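Local coordinates for probable adhesion protein (PDB 6R3Z) that probably serves as a periplasmic solute-binding protein for metal transport, capturing ferrous iron and related divalent cations, here with nickel bound, at residues N22-A28 with A140-A145; P32-G37 with Y253-S257; I50-L56 with M73-K79. All blocks are in the same frame, centred on the assembly; numbering follows the deposited sequence.

Contact 1. Residues N22-A28 with A140-A145; sequences NIVGDKA and AYTRNA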
loop_
_atom_site.group_PDB
_atom_site.type_symbol
_atom_site.label_atom_id
_atom_site.label_comp_id
_atom_site.label_asym_id
_atom_site.label_seq_id
_atom_site.Cartn_x
_atom_site.Cartn_y
_atom_site.Cartn_z
ATOM N N ASN A 22 9.942 -12.298 0.144
ATOM C CA ASN A 22 10.654 -12.409 1.426
ATOM C C ASN A 22 10.240 -13.648 2.216
ATOM O O ASN A 22 11.086 -14.253 2.875
ATOM C CB ASN A 22 10.531 -11.137 2.237
ATOM C CG ASN A 22 11.583 -10.149 1.800
ATOM O OD1 ASN A 22 12.744 -10.241 2.226
ATOM N ND2 ASN A 22 11.214 -9.194 0.931
ATOM N N ILE A 23 8.964 -14.055 2.103
ATOM C CA ILE A 23 8.461 -15.253 2.764
ATOM C C ILE A 23 9.050 -16.543 2.111
ATOM O O ILE A 23 9.474 -17.429 2.831
ATOM C CB ILE A 23 6.915 -15.302 2.773
ATOM C CG1 ILE A 23 6.303 -14.158 3.640
ATOM C CG2 ILE A 23 6.404 -16.679 3.255
ATOM C CD1 ILE A 23 4.840 -13.868 3.337
ATOM N N VAL A 24 8.968 -16.675 0.782
ATOM C CA VAL A 24 9.350 -17.923 0.100
ATOM C C VAL A 24 10.825 -18.039 -0.282
ATOM O O VAL A 24 11.320 -19.161 -0.446
ATOM C CB VAL A 24 8.451 -18.182 -1.152
ATOM C CG1 VAL A 24 6.972 -18.139 -0.773
ATOM C CG2 VAL A 24 8.759 -17.203 -2.295
ATOM N N GLY A 25 11.487 -16.902 -0.510
ATOM C CA GLY A 25 12.864 -16.906 -0.988
ATOM C C GLY A 25 12.947 -17.654 -2.312
ATOM O O GLY A 25 12.091 -17.481 -3.186
ATOM N N ASP A 26 13.902 -18.577 -2.428
ATOM C CA ASP A 26 14.034 -19.361 -3.658
ATOM C C ASP A 26 13.230 -20.684 -3.638
ATOM O O ASP A 26 13.401 -21.501 -4.540
ATOM C CB ASP A 26 15.527 -19.606 -3.962
ATOM C CG ASP A 26 16.276 -20.378 -2.884
ATOM O OD1 ASP A 26 15.624 -21.161 -2.137
ATOM O OD2 ASP A 26 17.520 -20.230 -2.805
ATOM N N LYS A 27 12.339 -20.888 -2.633
ATOM C CA LYS A 27 11.588 -22.152 -2.515
ATOM C C LYS A 27 10.315 -22.207 -3.376
ATOM O O LYS A 27 9.727 -23.281 -3.547
ATOM C CB LYS A 27 11.285 -22.468 -1.050
ATOM C CG LYS A 27 12.577 -22.524 -0.224
ATOM C CD LYS A 27 12.384 -23.035 1.180
ATOM C CE LYS A 27 13.722 -23.199 1.870
ATOM N NZ LYS A 27 14.456 -24.401 1.388
ATOM N N ALA A 28 9.894 -21.056 -3.910
ATOM C CA ALA A 28 8.689 -20.944 -4.745
ATOM C C ALA A 28 8.904 -19.845 -5.778
ATOM O O ALA A 28 9.869 -19.079 -5.658
ATOM C CB ALA A 28 7.479 -20.610 -3.870
ATOM N N ALA A 140 10.203 -23.135 6.863
ATOM C CA ALA A 140 11.014 -22.106 6.186
ATOM C C ALA A 140 10.191 -20.815 5.970
ATOM O O ALA A 140 10.680 -19.714 6.277
ATOM C CB ALA A 140 11.531 -22.629 4.859
ATOM N N TYR A 141 8.930 -20.952 5.499
ATOM C CA TYR A 141 8.051 -19.795 5.292
ATOM C C TYR A 141 7.817 -19.034 6.608
ATOM O O TYR A 141 7.876 -17.807 6.631
ATOM C CB TYR A 141 6.708 -20.186 4.629
ATOM C CG TYR A 141 6.812 -20.839 3.257
ATOM C CD1 TYR A 141 7.945 -20.662 2.455
ATOM C CD2 TYR A 141 5.764 -21.601 2.748
ATOM C CE1 TYR A 141 8.019 -21.224 1.173
ATOM C CE2 TYR A 141 5.837 -22.188 1.482
ATOM C CZ TYR A 141 6.957 -21.986 0.693
ATOM O OH TYR A 141 7.034 -22.618 -0.522
ATOM N N THR A 142 7.594 -19.769 7.701
ATOM C CA THR A 142 7.382 -19.195 9.031
ATOM C C THR A 142 8.637 -18.461 9.491
ATOM O O THR A 142 8.540 -17.311 9.941
ATOM C CB THR A 142 6.897 -20.287 10.012
ATOM O OG1 THR A 142 5.622 -20.747 9.543
ATOM C CG2 THR A 142 6.752 -19.772 11.452
ATOM N N ARG A 143 9.807 -19.118 9.362
ATOM C CA ARG A 143 11.100 -18.540 9.753
ATOM C C ARG A 143 11.367 -17.225 8.982
ATOM O O ARG A 143 11.709 -16.203 9.590
ATOM C CB ARG A 143 12.212 -19.556 9.505
ATOM C CG ARG A 143 13.568 -19.168 10.063
ATOM C CD ARG A 143 14.542 -20.344 9.969
ATOM N NE ARG A 143 14.725 -20.811 8.591
ATOM C CZ ARG A 143 14.441 -22.039 8.160
ATOM N NH1 ARG A 143 13.977 -22.957 9.002
ATOM N NH2 ARG A 143 14.631 -22.362 6.888
ATOM N N ASN A 144 11.154 -17.256 7.651
ATOM C CA ASN A 144 11.370 -16.103 6.774
ATOM C C ASN A 144 10.402 -14.967 7.106
ATOM O O ASN A 144 10.822 -13.805 7.146
ATOM C CB ASN A 144 11.246 -16.517 5.311
ATOM C CG ASN A 144 12.356 -17.431 4.820
ATOM O OD1 ASN A 144 13.436 -17.567 5.432
ATOM N ND2 ASN A 144 12.115 -18.091 3.700
ATOM N N ALA A 145 9.118 -15.299 7.383
ATOM C CA ALA A 145 8.141 -14.282 7.741
ATOM C C ALA A 145 8.575 -13.582 9.051
ATOM O O ALA A 145 8.530 -12.350 9.123
ATOM C CB ALA A 145 6.753 -14.893 7.882
HETATM O O HOH W 1 13.430 -19.658 1.644
#
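The Tyr141 ring lies against the C-terminal end of helix 14-24, and Val24 CG1 makes a CH-pi contact with it, 4.3 Å from the ring centroid and off-centre, 29° from the ring normal. Around the same ring, the carbonyl oxygen of Ile23, Val24 CA and Lys27 CB approach obliquely. At the root of the tyrosine, Ile23 CG2 packs on Tyr141 CB at 3.8 Å, the two side chains crossing at about a right angle. A second flat group is the amide of Asn144. Its ND2 donates to Ile23 O over 2.9 Å in a nearly straight bond (162° at the hydrogen), with the acceptor lying in the amide plane but the donor well above the plane of the carbonyl. With CG anti to its own carbonyl carbon (chi1 -68°), Asn144 brings this amide to the last turn of the neighbouring helix. A water that accepts from the same ND2 at 2.9 Å donates to Val24 O, so the amide nitrogen serves two successive carbonyls, one directly and one through solvent. Farther out, the aliphatic end of Lys27 rests on Ala140, CE standing 3.7 Å from CB. Ile126, Ala127 and Leu130 of helix 116-133 complete the packing. The contact thus joins helix 14-24 to the long helix 138-160, away from the metal site. Gly25 leaves helical geometry with positive phi, and the last carbonyls lack i+4 amide partners within the helix; ND2 and the water supply donors for Ile23 O and for Val24 O, which also takes Lys27 N, while Tyr141 packs alongside.

Contact 2. Residues P32-G37 with Y253-S257; sequences PLIPAG and YGDYS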
loop_
_atom_site.group_PDB
_atom_site.type_symbol
_atom_site.label_atom_id
_atom_site.label_comp_id
_atom_site.label_asym_id
_atom_site.label_seq_id
_atom_site.Cartn_x
_atom_site.Cartn_y
_atom_site.Cartn_z
ATOM N N PRO A 32 3.777 -11.845 -10.859
ATOM C CA PRO A 32 2.827 -10.719 -10.879
ATOM C C PRO A 32 1.722 -10.980 -11.899
ATOM O O PRO A 32 1.993 -11.499 -12.994
ATOM C CB PRO A 32 3.688 -9.525 -11.309
ATOM C CG PRO A 32 5.109 -9.971 -11.063
ATOM C CD PRO A 32 5.089 -11.429 -11.379
ATOM N N LEU A 33 0.478 -10.670 -11.510
ATOM C CA LEU A 33 -0.679 -10.867 -12.382
ATOM C C LEU A 33 -0.721 -9.830 -13.478
ATOM O O LEU A 33 -1.283 -10.088 -14.553
ATOM C CB LEU A 33 -1.975 -10.842 -11.582
ATOM C CG LEU A 33 -2.635 -12.207 -11.340
ATOM C CD1 LEU A 33 -1.752 -13.107 -10.454
ATOM C CD2 LEU A 33 -3.996 -12.030 -10.662
ATOM N N ILE A 34 -0.193 -8.638 -13.190
ATOM C CA ILE A 34 -0.192 -7.538 -14.168
ATOM C C ILE A 34 1.241 -7.005 -14.362
ATOM O O ILE A 34 2.031 -7.048 -13.411
ATOM C CB ILE A 34 -1.251 -6.433 -13.848
ATOM C CG1 ILE A 34 -0.830 -5.491 -12.696
ATOM C CG2 ILE A 34 -2.632 -7.053 -13.583
ATOM C CD1 ILE A 34 -1.836 -4.290 -12.403
ATOM N N PRO A 35 1.604 -6.515 -15.568
ATOM C CA PRO A 35 2.989 -6.045 -15.777
ATOM C C PRO A 35 3.357 -4.820 -14.940
ATOM O O PRO A 35 2.488 -4.071 -14.478
ATOM C CB PRO A 35 3.034 -5.707 -17.276
ATOM C CG PRO A 35 1.884 -6.430 -17.877
ATOM C CD PRO A 35 0.821 -6.445 -16.822
ATOM N N ALA A 36 4.665 -4.638 -14.733
ATOM C CA ALA A 36 5.214 -3.488 -14.033
ATOM C C ALA A 36 4.999 -2.248 -14.936
ATOM O O ALA A 36 4.958 -2.371 -16.165
ATOM C CB ALA A 36 6.704 -3.710 -13.775
ATOM N N GLY A 37 4.837 -1.089 -14.323
ATOM C CA GLY A 37 4.630 0.153 -15.060
ATOM C C GLY A 37 3.175 0.546 -15.233
ATOM O O GLY A 37 2.883 1.722 -15.463
ATOM N N TYR A 253 4.800 1.987 -8.487
ATOM C CA TYR A 253 5.471 2.373 -9.739
ATOM C C TYR A 253 6.729 1.564 -10.046
ATOM O O TYR A 253 7.559 1.405 -9.171
ATOM C CB TYR A 253 5.847 3.869 -9.651
ATOM C CG TYR A 253 6.324 4.453 -10.959
ATOM C CD1 TYR A 253 5.419 4.925 -11.904
ATOM C CD2 TYR A 253 7.682 4.521 -11.263
ATOM C CE1 TYR A 253 5.849 5.445 -13.125
ATOM C CE2 TYR A 253 8.126 5.033 -12.483
ATOM C CZ TYR A 253 7.205 5.492 -13.412
ATOM O OH TYR A 253 7.620 6.032 -14.609
ATOM N N GLY A 254 6.914 1.163 -11.304
ATOM C CA GLY A 254 8.160 0.521 -11.712
ATOM C C GLY A 254 8.244 -0.972 -11.505
ATOM O O GLY A 254 7.214 -1.623 -11.371
ATOM N N ASP A 255 9.467 -1.527 -11.554
ATOM C CA ASP A 255 9.731 -2.966 -11.424
ATOM C C ASP A 255 9.309 -3.569 -10.082
ATOM O O ASP A 255 9.356 -2.899 -9.045
ATOM C CB ASP A 255 11.221 -3.294 -11.643
ATOM C CG ASP A 255 11.840 -2.904 -12.984
ATOM O OD1 ASP A 255 11.075 -2.606 -13.937
ATOM O OD2 ASP A 255 13.085 -2.893 -13.077
ATOM N N TYR A 256 8.966 -4.863 -10.107
ATOM C CA TYR A 256 8.690 -5.599 -8.882
ATOM C C TYR A 256 10.049 -6.040 -8.336
ATOM O O TYR A 256 10.949 -6.368 -9.110
ATOM C CB TYR A 256 7.849 -6.840 -9.162
ATOM C CG TYR A 256 6.475 -6.511 -9.691
ATOM C CD1 TYR A 256 5.456 -6.107 -8.832
ATOM C CD2 TYR A 256 6.193 -6.598 -11.050
ATOM C CE1 TYR A 256 4.186 -5.795 -9.313
ATOM C CE2 TYR A 256 4.927 -6.287 -11.546
ATOM C CZ TYR A 256 3.920 -5.909 -10.666
ATOM O OH TYR A 256 2.655 -5.659 -11.120
ATOM N N SER A 257 10.214 -6.010 -7.010
ATOM C CA SER A 257 11.459 -6.423 -6.366
ATOM C C SER A 257 11.166 -6.789 -4.936
ATOM O O SER A 257 10.252 -6.220 -4.321
ATOM C CB SER A 257 12.528 -5.328 -6.435
ATOM O OG SER A 257 12.403 -4.340 -5.425
HETATM O O HOH W 2 0.760 -7.778 -10.453
#
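This is a surface contact between two loops, one following strand 29-32 and the other leading into helix 260-277, and Tyr256 carries most of it. Pro32 lies over one face of its ring, with CB 3.8 Å from the ring centroid in a CH-pi contact displaced toward the rim. Pro32 CG extends the cover, reaching Tyr256 CD2 at 3.5 Å. The hydroxyl continues past the proline and donates to Ile34 O, with OH and O 2.8 Å apart; the carbonyl sits at the ring edge, near the ring plane, while the donor stands above the carbonyl plane. A water donates to the same OH at 2.9 Å and accepts from Ile34 N at 3.0 Å, so the phenol holds Ile34 O directly and Ile34 N through the water. Ala36 CB fills in beside the ring, 3.8 Å from Tyr256 CE2, and also meets Gly254 O at 3.2 Å. That carbonyl accepts a hydrogen bond from His14, whose ring stacks with Tyr256. Ile34 stands about 9 Å, side chain to side chain, from the metal ligands His41 and His66. Loops such as these, bordering a metal site between two alpha/beta lobes, are characteristic of the solute-binding protein 9 family.

Contact 3. Residues I50-L56 with M73-K79; sequences IKRIGTL and MIASSEK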
loop_
_atom_site.group_PDB
_atom_site.type_symbol
_atom_site.label_atom_id
_atom_site.label_comp_id
_atom_site.label_asym_id
_atom_site.label_seq_id
_atom_site.Cartn_x
_atom_site.Cartn_y
_atom_site.Cartn_z
ATOM N N ILE A 50 -4.785 -12.775 -18.115
ATOM C CA ILE A 50 -5.742 -13.796 -17.679
ATOM C C ILE A 50 -5.178 -15.192 -17.987
ATOM O O ILE A 50 -5.289 -16.093 -17.147
ATOM C CB ILE A 50 -7.139 -13.547 -18.312
ATOM C CG1 ILE A 50 -7.754 -12.242 -17.756
ATOM C CG2 ILE A 50 -8.084 -14.748 -18.099
ATOM C CD1 ILE A 50 -8.925 -11.664 -18.587
ATOM N N LYS A 51 -4.520 -15.346 -19.166
ATOM C CA LYS A 51 -3.908 -16.615 -19.598
ATOM C C LYS A 51 -2.909 -17.126 -18.555
ATOM O O LYS A 51 -2.894 -18.322 -18.276
ATOM C CB LYS A 51 -3.224 -16.459 -20.977
ATOM C CG LYS A 51 -2.672 -17.758 -21.569
ATOM C CD LYS A 51 -3.757 -18.775 -21.954
ATOM C CE LYS A 51 -3.180 -20.074 -22.463
ATOM N NZ LYS A 51 -2.471 -19.907 -23.762
ATOM N N ARG A 52 -2.111 -16.209 -17.968
ATOM C CA ARG A 52 -1.061 -16.502 -16.974
ATOM C C ARG A 52 -1.553 -17.212 -15.715
ATOM O O ARG A 52 -0.817 -18.019 -15.135
ATOM C CB ARG A 52 -0.330 -15.218 -16.586
ATOM C CG ARG A 52 0.838 -14.919 -17.499
ATOM C CD ARG A 52 1.934 -14.165 -16.767
ATOM N NE ARG A 52 1.592 -12.756 -16.565
ATOM C CZ ARG A 52 1.801 -11.794 -17.460
ATOM N NH1 ARG A 52 2.346 -12.078 -18.638
ATOM N NH2 ARG A 52 1.472 -10.542 -17.183
ATOM N N ILE A 53 -2.796 -16.917 -15.299
ATOM C CA ILE A 53 -3.420 -17.509 -14.106
ATOM C C ILE A 53 -3.489 -19.048 -14.218
ATOM O O ILE A 53 -3.264 -19.737 -13.224
ATOM C CB ILE A 53 -4.778 -16.823 -13.782
ATOM C CG1 ILE A 53 -4.524 -15.359 -13.352
ATOM C CG2 ILE A 53 -5.569 -17.584 -12.697
ATOM C CD1 ILE A 53 -5.723 -14.450 -13.320
ATOM N N GLY A 54 -3.714 -19.558 -15.431
ATOM C CA GLY A 54 -3.746 -20.993 -15.710
ATOM C C GLY A 54 -2.481 -21.760 -15.351
ATOM O O GLY A 54 -2.540 -22.978 -15.196
ATOM N N THR A 55 -1.332 -21.056 -15.175
ATOM C CA THR A 55 -0.046 -21.676 -14.824
ATOM C C THR A 55 0.268 -21.570 -13.303
ATOM O O THR A 55 1.316 -22.048 -12.853
ATOM C CB THR A 55 1.103 -21.094 -15.694
ATOM O OG1 THR A 55 1.449 -19.784 -15.231
ATOM C CG2 THR A 55 0.767 -21.056 -17.200
ATOM N N LEU A 56 -0.635 -20.952 -12.526
ATOM C CA LEU A 56 -0.447 -20.726 -11.085
ATOM C C LEU A 56 -1.093 -21.773 -10.195
ATOM O O LEU A 56 -2.011 -22.468 -10.626
ATOM C CB LEU A 56 -0.949 -19.319 -10.681
ATOM C CG LEU A 56 -0.474 -18.122 -11.509
ATOM C CD1 LEU A 56 -1.108 -16.843 -11.016
ATOM C CD2 LEU A 56 1.019 -18.000 -11.488
ATOM N N MET A 73 -10.248 -11.331 -13.186
ATOM C CA MET A 73 -9.278 -12.072 -13.997
ATOM C C MET A 73 -9.361 -13.568 -13.690
ATOM O O MET A 73 -9.361 -14.371 -14.624
ATOM C CB MET A 73 -7.844 -11.566 -13.752
ATOM C CG MET A 73 -7.562 -10.181 -14.298
ATOM S SD MET A 73 -5.958 -9.586 -13.684
ATOM C CE MET A 73 -4.813 -10.664 -14.585
ATOM N N ILE A 74 -9.428 -13.945 -12.377
ATOM C CA ILE A 74 -9.528 -15.352 -11.946
ATOM C C ILE A 74 -10.826 -15.992 -12.493
ATOM O O ILE A 74 -10.796 -17.122 -13.001
ATOM C CB ILE A 74 -9.413 -15.461 -10.398
ATOM C CG1 ILE A 74 -7.959 -15.127 -9.959
ATOM C CG2 ILE A 74 -9.853 -16.860 -9.883
ATOM C CD1 ILE A 74 -7.779 -14.805 -8.460
ATOM N N ALA A 75 -11.950 -15.250 -12.403
ATOM C CA ALA A 75 -13.264 -15.711 -12.871
ATOM C C ALA A 75 -13.276 -16.008 -14.381
ATOM O O ALA A 75 -13.975 -16.931 -14.821
ATOM C CB ALA A 75 -14.326 -14.667 -12.526
ATOM N N SER A 76 -12.475 -15.243 -15.154
ATOM C CA SER A 76 -12.333 -15.327 -16.620
ATOM C C SER A 76 -11.247 -16.312 -17.085
ATOM O O SER A 76 -11.124 -16.566 -18.286
ATOM C CB SER A 76 -12.047 -13.940 -17.197
ATOM O OG SER A 76 -13.084 -13.016 -16.908
ATOM N N SER A 77 -10.455 -16.854 -16.140
ATOM C CA SER A 77 -9.336 -17.746 -16.445
ATOM C C SER A 77 -9.727 -19.213 -16.589
ATOM O O SER A 77 -10.878 -19.579 -16.378
ATOM C CB SER A 77 -8.263 -17.607 -15.365
ATOM O OG SER A 77 -8.696 -18.297 -14.204
ATOM N N GLU A 78 -8.711 -20.056 -16.844
ATOM C CA GLU A 78 -8.806 -21.506 -16.971
ATOM C C GLU A 78 -8.925 -22.153 -15.584
ATOM O O GLU A 78 -9.331 -23.318 -15.492
ATOM C CB GLU A 78 -7.569 -22.056 -17.720
ATOM C CG GLU A 78 -7.542 -21.687 -19.197
ATOM C CD GLU A 78 -6.219 -21.904 -19.914
ATOM O OE1 GLU A 78 -6.209 -22.644 -20.925
ATOM O OE2 GLU A 78 -5.196 -21.327 -19.476
ATOM N N LYS A 79 -8.593 -21.387 -14.506
ATOM C CA LYS A 79 -8.649 -21.867 -13.120
ATOM C C LYS A 79 -9.527 -20.958 -12.248
ATOM O O LYS A 79 -9.001 -20.340 -11.318
ATOM C CB LYS A 79 -7.228 -22.005 -12.521
ATOM C CG LYS A 79 -6.487 -23.253 -12.970
ATOM C CD LYS A 79 -5.112 -23.335 -12.307
ATOM C CE LYS A 79 -4.311 -24.495 -12.834
ATOM N NZ LYS A 79 -2.949 -24.537 -12.242
HETATM O O HOH W 3 -6.146 -18.974 -17.631
#
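Helix 47-53 and helix 68-76, consecutive helices on either side of strand 58-61 in the chain, pack together here at their C-terminal ends. Ile53 and Ile50 supply the apolar part. Ile53 CD1 reaches Met73 CB at 3.6 Å, the side chains crossing at about a right angle, and also touches Ile74 CG1. Ile50 applies both branches: CG1 lies against Met73 CG, while CG2, anti to the backbone N, meets Ser77 CA at 3.6 Å and Ser76 O. Beyond the helix ends the contact turns polar. The chain of Lys79 is extended beyond CG, its three outer torsions all near 180°, and this carries NZ across to the turn 53-56. There NZ donates to Leu56 O at 2.8 Å, tilted 28° from the carbonyl plane, and weakly to Gly54 O at 3.4 Å. Ser77 OG donates to Ile74 O at 2.7 Å and accepts from Lys79 N, forming an ST turn that shapes the chain just ahead of the lysine. A water also bridges the segments, accepting from Glu78 N at 2.9 Å and weakly from Gly54 N, with Ile50 O and Glu78 OE2 as possible acceptors. Glu78 OE2 also lies beside the aliphatic part of Lys51. Leu33 and Ile82 cover Leu56 from outside the contact. Such packing of neighbouring helices on a parallel sheet is typical of the alpha/beta domains of solute-binding proteins.

Contact 1 is the most buried of the three, contact 3 is partly buried and contact 2 lies at the surface. Contacts 1 and 3 both involve helix C-termini, but in contact 1 an asparagine amide and a water meet the carbonyls, whereas in contact 3 a lysine reaches carbonyls of the turn 53-56 at the helix end. Contact 2 joins loops instead, through one aromatic ring, and is the one near the metal ligands. Contacts 2 and 3 touch: Leu33 O lies 3.6 Å from Met73 CE, and Leu33 CD1 packs on Leu56 CD1 at 3.8 Å. Residues 22-28 lead by way of strand 29-32 to 32-37, while contacts 1 and 3 do not touch.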